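Local coordinates for segregation and condensation protein B (PDB 2Z99), which probably acts with SMC and ScpA in chromosome condensation and partition during the cell cycle, at residues Asp62-Asp66 against Tyr77-Phe82; Leu16-Glu21 against Lys50-Met54. All coordinates share one frame; numbering follows the deposited sequence.

Contact 1 of 2, residues Asp62-Asp66 against Tyr77-Phe82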
ATOM      1  N   ASP A  62      20.974   6.898  -1.715  1.00 40.78           N
ATOM      2  CA  ASP A  62      20.735   5.494  -1.994  1.00 39.40           C
ATOM      3  C   ASP A  62      19.678   4.958  -1.048  1.00 39.51           C
ATOM      4  O   ASP A  62      19.842   3.893  -0.447  1.00 38.77           O
ATOM      5  CB  ASP A  62      22.032   4.704  -1.838  1.00 41.37           C
ATOM      6  CG  ASP A  62      22.041   3.453  -2.677  1.00 44.91           C
ATOM      7  OD1 ASP A  62      21.141   3.316  -3.528  1.00 47.55           O
ATOM      8  OD2 ASP A  62      22.947   2.612  -2.514  1.00 50.57           O
ATOM      9  N   SER A  63      18.584   5.700  -0.925  1.00 36.81           N
ATOM     10  CA  SER A  63      17.518   5.302  -0.033  1.00 38.03           C
ATOM     11  C   SER A  63      16.908   3.947  -0.399  1.00 39.23           C
ATOM     12  O   SER A  63      17.095   3.445  -1.511  1.00 39.24           O
ATOM     13  CB  SER A  63      16.425   6.367  -0.017  1.00 34.24           C
ATOM     14  OG  SER A  63      15.389   5.974   0.863  1.00 35.15           O
ATOM     15  N   GLY A  64      16.197   3.348   0.553  1.00 39.23           N
ATOM     16  CA  GLY A  64      15.539   2.081   0.289  1.00 40.06           C
ATOM     17  C   GLY A  64      14.348   2.388  -0.608  1.00 39.81           C
ATOM     18  O   GLY A  64      13.870   1.545  -1.371  1.00 41.27           O
ATOM     19  N   ILE A  65      13.885   3.627  -0.512  1.00 39.17           N
ATOM     20  CA  ILE A  65      12.760   4.118  -1.291  1.00 40.50           C
ATOM     21  C   ILE A  65      13.240   4.866  -2.535  1.00 42.58           C
ATOM     22  O   ILE A  65      14.128   5.728  -2.460  1.00 43.49           O
ATOM     23  CB  ILE A  65      11.885   5.068  -0.447  1.00 38.27           C
ATOM     24  CG1 ILE A  65      11.362   4.331   0.787  1.00 36.09           C
ATOM     25  CG2 ILE A  65      10.735   5.603  -1.286  1.00 37.57           C
ATOM     26  CD1 ILE A  65      10.599   5.213   1.756  1.00 37.74           C
ATOM     27  N   ASP A  66      12.653   4.524  -3.680  1.00 43.07           N
ATOM     28  CA  ASP A  66      13.005   5.155  -4.945  1.00 43.00           C
ATOM     29  C   ASP A  66      11.752   5.714  -5.603  1.00 44.21           C
ATOM     30  O   ASP A  66      10.883   4.958  -6.048  1.00 42.53           O
ATOM     31  CB  ASP A  66      13.655   4.152  -5.891  1.00 45.38           C
ATOM     32  CG  ASP A  66      14.122   4.795  -7.176  1.00 45.71           C
ATOM     33  OD1 ASP A  66      13.916   6.012  -7.325  1.00 47.39           O
ATOM     34  OD2 ASP A  66      14.699   4.101  -8.036  1.00 47.31           O
ATOM     35  N   TYR A  77       8.796   3.490  -5.117  1.00 45.22           N
ATOM     36  CA  TYR A  77       9.133   2.090  -5.341  1.00 47.69           C
ATOM     37  C   TYR A  77      10.284   1.649  -4.434  1.00 49.48           C
ATOM     38  O   TYR A  77      10.969   2.465  -3.815  1.00 49.70           O
ATOM     39  CB  TYR A  77       9.584   1.858  -6.791  1.00 50.25           C
ATOM     40  CG  TYR A  77       8.536   2.136  -7.837  1.00 54.93           C
ATOM     41  CD1 TYR A  77       7.963   3.400  -7.954  1.00 56.20           C
ATOM     42  CD2 TYR A  77       8.090   1.126  -8.691  1.00 56.36           C
ATOM     43  CE1 TYR A  77       6.965   3.657  -8.889  1.00 58.95           C
ATOM     44  CE2 TYR A  77       7.089   1.370  -9.636  1.00 58.18           C
ATOM     45  CZ  TYR A  77       6.529   2.637  -9.727  1.00 59.58           C
ATOM     46  OH  TYR A  77       5.520   2.885 -10.631  1.00 61.32           O
ATOM     47  N   THR A  78      10.485   0.339  -4.367  1.00 50.16           N
ATOM     48  CA  THR A  78      11.583  -0.243  -3.611  1.00 49.04           C
ATOM     49  C   THR A  78      12.802  -0.133  -4.531  1.00 47.62           C
ATOM     50  O   THR A  78      12.735  -0.508  -5.706  1.00 48.14           O
ATOM     51  CB  THR A  78      11.296  -1.710  -3.301  1.00 48.69           C
ATOM     52  OG1 THR A  78      10.744  -1.809  -1.984  1.00 52.23           O
ATOM     53  CG2 THR A  78      12.563  -2.553  -3.430  1.00 50.91           C
ATOM     54  N   ARG A  79      13.907   0.393  -4.017  1.00 45.57           N
ATOM     55  CA  ARG A  79      15.099   0.546  -4.840  1.00 44.66           C
ATOM     56  C   ARG A  79      15.623  -0.831  -5.229  1.00 45.16           C
ATOM     57  O   ARG A  79      15.730  -1.731  -4.393  1.00 45.39           O
ATOM     58  CB  ARG A  79      16.160   1.363  -4.090  1.00 42.99           C
ATOM     59  CG  ARG A  79      17.229   1.966  -4.988  1.00 43.40           C
ATOM     60  CD  ARG A  79      18.085   3.004  -4.250  1.00 43.43           C
ATOM     61  NE  ARG A  79      17.347   4.228  -3.921  1.00 43.55           N
ATOM     62  CZ  ARG A  79      17.091   5.211  -4.778  1.00 41.26           C
ATOM     63  NH1 ARG A  79      17.516   5.140  -6.030  1.00 41.36           N
ATOM     64  NH2 ARG A  79      16.387   6.262  -4.389  1.00 40.74           N
ATOM     65  N   ALA A  80      15.933  -0.985  -6.513  1.00 46.28           N
ATOM     66  CA  ALA A  80      16.411  -2.248  -7.087  1.00 47.34           C
ATOM     67  C   ALA A  80      17.217  -3.193  -6.192  1.00 48.24           C
ATOM     68  O   ALA A  80      16.743  -4.279  -5.841  1.00 50.43           O
ATOM     69  CB  ALA A  80      17.206  -1.966  -8.369  1.00 47.47           C
ATOM     70  N   ARG A  81      18.433  -2.787  -5.841  1.00 44.52           N
ATOM     71  CA  ARG A  81      19.314  -3.608  -5.023  1.00 42.73           C
ATOM     72  C   ARG A  81      18.686  -4.219  -3.777  1.00 40.76           C
ATOM     73  O   ARG A  81      19.215  -5.173  -3.233  1.00 39.50           O
ATOM     74  CB  ARG A  81      20.572  -2.810  -4.620  1.00 43.52           C
ATOM     75  CG  ARG A  81      20.291  -1.454  -3.956  1.00 45.74           C
ATOM     76  CD  ARG A  81      21.579  -0.705  -3.552  1.00 46.98           C
ATOM     77  NE  ARG A  81      22.259  -1.382  -2.457  1.00 47.61           N
ATOM     78  CZ  ARG A  81      22.581  -0.811  -1.302  1.00 48.39           C
ATOM     79  NH1 ARG A  81      22.304   0.465  -1.083  1.00 47.07           N
ATOM     80  NH2 ARG A  81      23.127  -1.540  -0.342  1.00 48.07           N
ATOM     81  N   PHE A  82      17.559  -3.694  -3.323  1.00 39.68           N
ATOM     82  CA  PHE A  82      16.957  -4.232  -2.117  1.00 40.72           C
ATOM     83  C   PHE A  82      15.890  -5.309  -2.335  1.00 43.09           C
ATOM     84  O   PHE A  82      15.239  -5.746  -1.380  1.00 43.08           O
ATOM     85  CB  PHE A  82      16.388  -3.080  -1.282  1.00 38.87           C
ATOM     86  CG  PHE A  82      17.416  -2.054  -0.893  1.00 38.25           C
ATOM     87  CD1 PHE A  82      18.433  -2.374  -0.001  1.00 37.65           C
ATOM     88  CD2 PHE A  82      17.387  -0.774  -1.444  1.00 38.49           C
ATOM     89  CE1 PHE A  82      19.405  -1.438   0.334  1.00 39.20           C
ATOM     90  CE2 PHE A  82      18.352   0.171  -1.118  1.00 39.69           C
ATOM     91  CZ  PHE A  82      19.367  -0.160  -0.224  1.00 39.80           C
TER
HETATM   92  O   HOH W   1      14.501   8.182  -5.870  1.00 39.79           O

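Contact 2 of 2, residues Leu16-Glu21 against Lys50-Met54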
ATOM      1  N   LEU A  16       5.824  21.848   1.216  1.00 44.22           N
ATOM      2  CA  LEU A  16       5.370  21.140   0.024  1.00 44.23           C
ATOM      3  C   LEU A  16       5.975  19.741   0.005  1.00 44.76           C
ATOM      4  O   LEU A  16       5.306  18.770  -0.360  1.00 44.01           O
ATOM      5  CB  LEU A  16       5.803  21.892  -1.236  1.00 42.51           C
ATOM      6  CG  LEU A  16       4.890  21.879  -2.470  1.00 43.19           C
ATOM      7  CD1 LEU A  16       5.724  21.555  -3.703  1.00 38.44           C
ATOM      8  CD2 LEU A  16       3.767  20.884  -2.299  1.00 40.23           C
ATOM      9  N   LYS A  17       7.242  19.644   0.394  1.00 43.93           N
ATOM     10  CA  LYS A  17       7.926  18.362   0.418  1.00 44.25           C
ATOM     11  C   LYS A  17       7.231  17.424   1.400  1.00 43.80           C
ATOM     12  O   LYS A  17       7.062  16.238   1.127  1.00 41.76           O
ATOM     13  CB  LYS A  17       9.396  18.553   0.800  1.00 43.80           C
ATOM     14  CG  LYS A  17      10.209  17.265   0.857  1.00 47.83           C
ATOM     15  CD  LYS A  17      11.666  17.536   0.476  1.00 51.78           C
ATOM     16  CE  LYS A  17      12.566  16.325   0.691  1.00 50.60           C
ATOM     17  NZ  LYS A  17      12.911  16.130   2.128  1.00 53.19           N
ATOM     18  N   ARG A  18       6.814  17.966   2.538  1.00 42.40           N
ATOM     19  CA  ARG A  18       6.139  17.165   3.550  1.00 41.03           C
ATOM     20  C   ARG A  18       4.818  16.639   3.023  1.00 40.80           C
ATOM     21  O   ARG A  18       4.587  15.431   3.007  1.00 45.33           O
ATOM     22  CB  ARG A  18       5.897  17.998   4.800  1.00 40.57           C
ATOM     23  CG  ARG A  18       7.172  18.528   5.411  1.00 39.53           C
ATOM     24  CD  ARG A  18       6.885  19.284   6.680  1.00 38.04           C
ATOM     25  NE  ARG A  18       8.127  19.610   7.361  1.00 39.66           N
ATOM     26  CZ  ARG A  18       8.628  20.837   7.459  1.00 40.25           C
ATOM     27  NH1 ARG A  18       7.991  21.874   6.926  1.00 37.50           N
ATOM     28  NH2 ARG A  18       9.777  21.017   8.088  1.00 40.47           N
ATOM     29  N   VAL A  19       3.942  17.544   2.602  1.00 40.47           N
ATOM     30  CA  VAL A  19       2.655  17.150   2.069  1.00 37.09           C
ATOM     31  C   VAL A  19       2.842  16.065   0.998  1.00 39.21           C
ATOM     32  O   VAL A  19       2.174  15.032   1.038  1.00 40.73           O
ATOM     33  CB  VAL A  19       1.920  18.359   1.453  1.00 37.63           C
ATOM     34  CG1 VAL A  19       0.568  17.927   0.932  1.00 33.77           C
ATOM     35  CG2 VAL A  19       1.743  19.453   2.493  1.00 32.41           C
ATOM     36  N   LEU A  20       3.768  16.272   0.063  1.00 36.11           N
ATOM     37  CA  LEU A  20       3.990  15.290  -0.989  1.00 36.78           C
ATOM     38  C   LEU A  20       4.438  13.929  -0.460  1.00 38.80           C
ATOM     39  O   LEU A  20       4.169  12.898  -1.086  1.00 36.54           O
ATOM     40  CB  LEU A  20       4.999  15.811  -2.021  1.00 34.84           C
ATOM     41  CG  LEU A  20       4.505  16.979  -2.892  1.00 37.20           C
ATOM     42  CD1 LEU A  20       5.565  17.376  -3.936  1.00 33.30           C
ATOM     43  CD2 LEU A  20       3.213  16.571  -3.593  1.00 36.02           C
ATOM     44  N   GLU A  21       5.123  13.923   0.679  1.00 37.81           N
ATOM     45  CA  GLU A  21       5.572  12.668   1.269  1.00 40.69           C
ATOM     46  C   GLU A  21       4.340  11.926   1.791  1.00 39.75           C
ATOM     47  O   GLU A  21       4.180  10.739   1.572  1.00 40.41           O
ATOM     48  CB  GLU A  21       6.548  12.914   2.438  1.00 40.08           C
ATOM     49  CG  GLU A  21       7.911  13.483   2.046  1.00 41.21           C
ATOM     50  CD  GLU A  21       8.846  13.641   3.238  1.00 41.47           C
ATOM     51  OE1 GLU A  21       8.422  14.201   4.273  1.00 37.43           O
ATOM     52  OE2 GLU A  21      10.011  13.208   3.133  1.00 44.03           O
ATOM     53  N   LYS A  50       9.441  19.574  -7.750  1.00 38.30           N
ATOM     54  CA  LYS A  50       9.666  19.074  -6.403  1.00 40.02           C
ATOM     55  C   LYS A  50       9.843  17.553  -6.350  1.00 40.82           C
ATOM     56  O   LYS A  50      10.744  17.034  -5.668  1.00 38.69           O
ATOM     57  CB  LYS A  50       8.496  19.482  -5.519  1.00 41.05           C
ATOM     58  CG  LYS A  50       8.592  18.953  -4.111  1.00 46.42           C
ATOM     59  CD  LYS A  50       8.711  20.085  -3.117  1.00 46.95           C
ATOM     60  CE  LYS A  50      10.050  20.775  -3.217  1.00 48.95           C
ATOM     61  NZ  LYS A  50      11.098  19.933  -2.590  1.00 51.91           N
ATOM     62  N   LEU A  51       8.981  16.845  -7.074  1.00 40.88           N
ATOM     63  CA  LEU A  51       9.030  15.393  -7.101  1.00 40.34           C
ATOM     64  C   LEU A  51      10.360  14.929  -7.666  1.00 41.57           C
ATOM     65  O   LEU A  51      10.937  13.948  -7.185  1.00 41.78           O
ATOM     66  CB  LEU A  51       7.863  14.856  -7.929  1.00 39.36           C
ATOM     67  CG  LEU A  51       6.477  15.028  -7.290  1.00 40.49           C
ATOM     68  CD1 LEU A  51       5.395  14.900  -8.337  1.00 38.78           C
ATOM     69  CD2 LEU A  51       6.284  13.982  -6.191  1.00 43.56           C
ATOM     70  N   GLN A  52      10.867  15.641  -8.666  1.00 41.77           N
ATOM     71  CA  GLN A  52      12.137  15.254  -9.263  1.00 42.94           C
ATOM     72  C   GLN A  52      13.298  15.611  -8.345  1.00 42.14           C
ATOM     73  O   GLN A  52      14.369  15.007  -8.412  1.00 40.92           O
ATOM     74  CB  GLN A  52      12.310  15.915 -10.629  1.00 45.68           C
ATOM     75  CG  GLN A  52      12.237  14.927 -11.792  1.00 53.46           C
ATOM     76  CD  GLN A  52      13.322  13.853 -11.730  1.00 56.19           C
ATOM     77  OE1 GLN A  52      14.519  14.155 -11.790  1.00 58.41           O
ATOM     78  NE2 GLN A  52      12.905  12.594 -11.604  1.00 55.84           N
ATOM     79  N   LEU A  53      13.088  16.594  -7.479  1.00 42.04           N
ATOM     80  CA  LEU A  53      14.136  16.973  -6.540  1.00 41.40           C
ATOM     81  C   LEU A  53      14.120  15.964  -5.378  1.00 40.37           C
ATOM     82  O   LEU A  53      15.177  15.535  -4.893  1.00 41.22           O
ATOM     83  CB  LEU A  53      13.912  18.397  -6.027  1.00 41.46           C
ATOM     84  CG  LEU A  53      14.896  18.822  -4.930  1.00 42.31           C
ATOM     85  CD1 LEU A  53      16.317  18.636  -5.420  1.00 40.46           C
ATOM     86  CD2 LEU A  53      14.639  20.268  -4.529  1.00 41.77           C
ATOM     87  N   MET A  54      12.921  15.584  -4.939  1.00 37.95           N
ATOM     88  CA  MET A  54      12.787  14.588  -3.876  1.00 37.01           C
ATOM     89  C   MET A  54      13.324  13.254  -4.395  1.00 36.48           C
ATOM     90  O   MET A  54      13.939  12.499  -3.654  1.00 36.85           O
ATOM     91  CB  MET A  54      11.323  14.430  -3.473  1.00 37.60           C
ATOM     92  CG  MET A  54      10.729  15.675  -2.867  1.00 35.78           C
ATOM     93  SD  MET A  54       8.967  15.544  -2.619  1.00 37.63           S
ATOM     94  CE  MET A  54       8.924  14.036  -1.544  1.00 33.41           C
TER

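Contact 1 of 2, residues Asp62-Asp66 against Tyr77-Phe82
Arg79 reaches across to Ser63 and sets its side chain against the backbone of the opposite segment. Its NE bonds Ser63 O, modelled at 2.5 Å, shorter than usual, with the oxygen in the guanidinium plane but the N-H bent to 137°. Its NH2 makes a weak bond to Ile65 O. The chain starts with CG anti to the backbone N (chi1 -161°), then bends at chi3, which brings the guanidinium flat over Asp66. The Asp66 carboxylate stacks on one guanidinium face with the planes 17° apart. Asp66 OD2 to Arg79 NH1 is a long salt bridge, 3.6 Å, with no N-H aimed at the oxygen; OD2 also has Arg68 as a partner. A water adds a bridging tie between Asp66 OD1 and Arg79 NH2.

The two segments are the open end of the beta hairpin formed by strands 65-70 and 73-78, the wing of a winged helix domain. Asp66 and Tyr77 are an antiparallel hydrogen-bonded pair. Asp66 N to Tyr77 O and Tyr77 N to Asp66 O are both 2.7 Å. The next pair, Ile65 and Thr78, is non-hydrogen-bonded. Arg79 N then bonds Gly64 O at 2.9 Å.

The buried side is where the Phe82 ring comes up to Gly64. Phe82 CE2 lies 3.7 Å from Gly64 CA and 3.5 Å from Ser63 O. Ser63 OG accepts from Ile65 N in an ST turn, and Glu21 of the second subunit binds both Ser63 OG and Gly64 N.

The more open side carries Arg81, which is exposed. It comes from the opposite direction to make a salt bridge to Asp62, Arg81 NH1 to Asp62 OD2 at 2.7 Å, while its NH2 pairs with Glu15 of the second subunit.

Contact 2 of 2, residues Leu16-Glu21 against Lys50-Met54
Two helices of the N-terminal winged helix domain, 13-26 and 44-60, pack here at nearly a right angle. The axes of segments 16-21 and 50-54 come within 10.7 Å and cross at -81°. Lys50 fills the middle of the contact with its aliphatic chain. With chi1 at 177° Lys50 stretches away from its own backbone N. The chain then bends at every later torsion, which lays CG and CD against Leu16 and Leu20 and turns NZ past Lys17 CB and CD. Leu16 CD1 touches Lys50 CD at 3.4 Å as the two side chains slide past each other in opposite directions. Leu20 CD1 comes from the next turn and meets Lys50 CG, also at 3.4 Å. Both carbon pairs are tighter than usual. The same methyl of Leu20 rests more loosely on Leu51 CD2, 4.1 Å away.

Met54 packs one turn further along. Its SD lies 4.0 Å from Leu20 CB. The bend at chi3 (57°) carries CE to Glu21 CG, 3.8 Å away, and close to Lys17 O. Lys17 crosses Met54 obliquely, with its CD 3.9 Å from Met54 CG. The lysine nitrogens stay apart, Lys17 NZ to Lys50 NZ being 6.3 Å. Lys17 NZ has a long, weak ion pair with Glu57. The Glu21 carboxylate is held by the second subunit, with Ser63 as its main partner and a salt bridge to Arg61.

Helix 33-40 closes one flank, with Leu36 touching both Leu20 and Leu51 and Thr40 touching Leu16. Trp74 of strand 73-78 also packs against Leu51.

Both contacts belong to the N-terminal winged helix domain and lie on the same side of the chain's centre. Their centres are about 17 Å apart and their nearest atoms about 7 Å, so they do not touch. Along the chain they come in series: helix 44-60, one side of contact 2, leads into strand 65-70 of contact 1. Leu58 and Thr59 near the end of that helix pack on Arg79. The dimer joins them more directly. Contact 2 of one subunit reaches contact 1 of the other through Glu21, and Arg18 packs on Phe82 across the same interface.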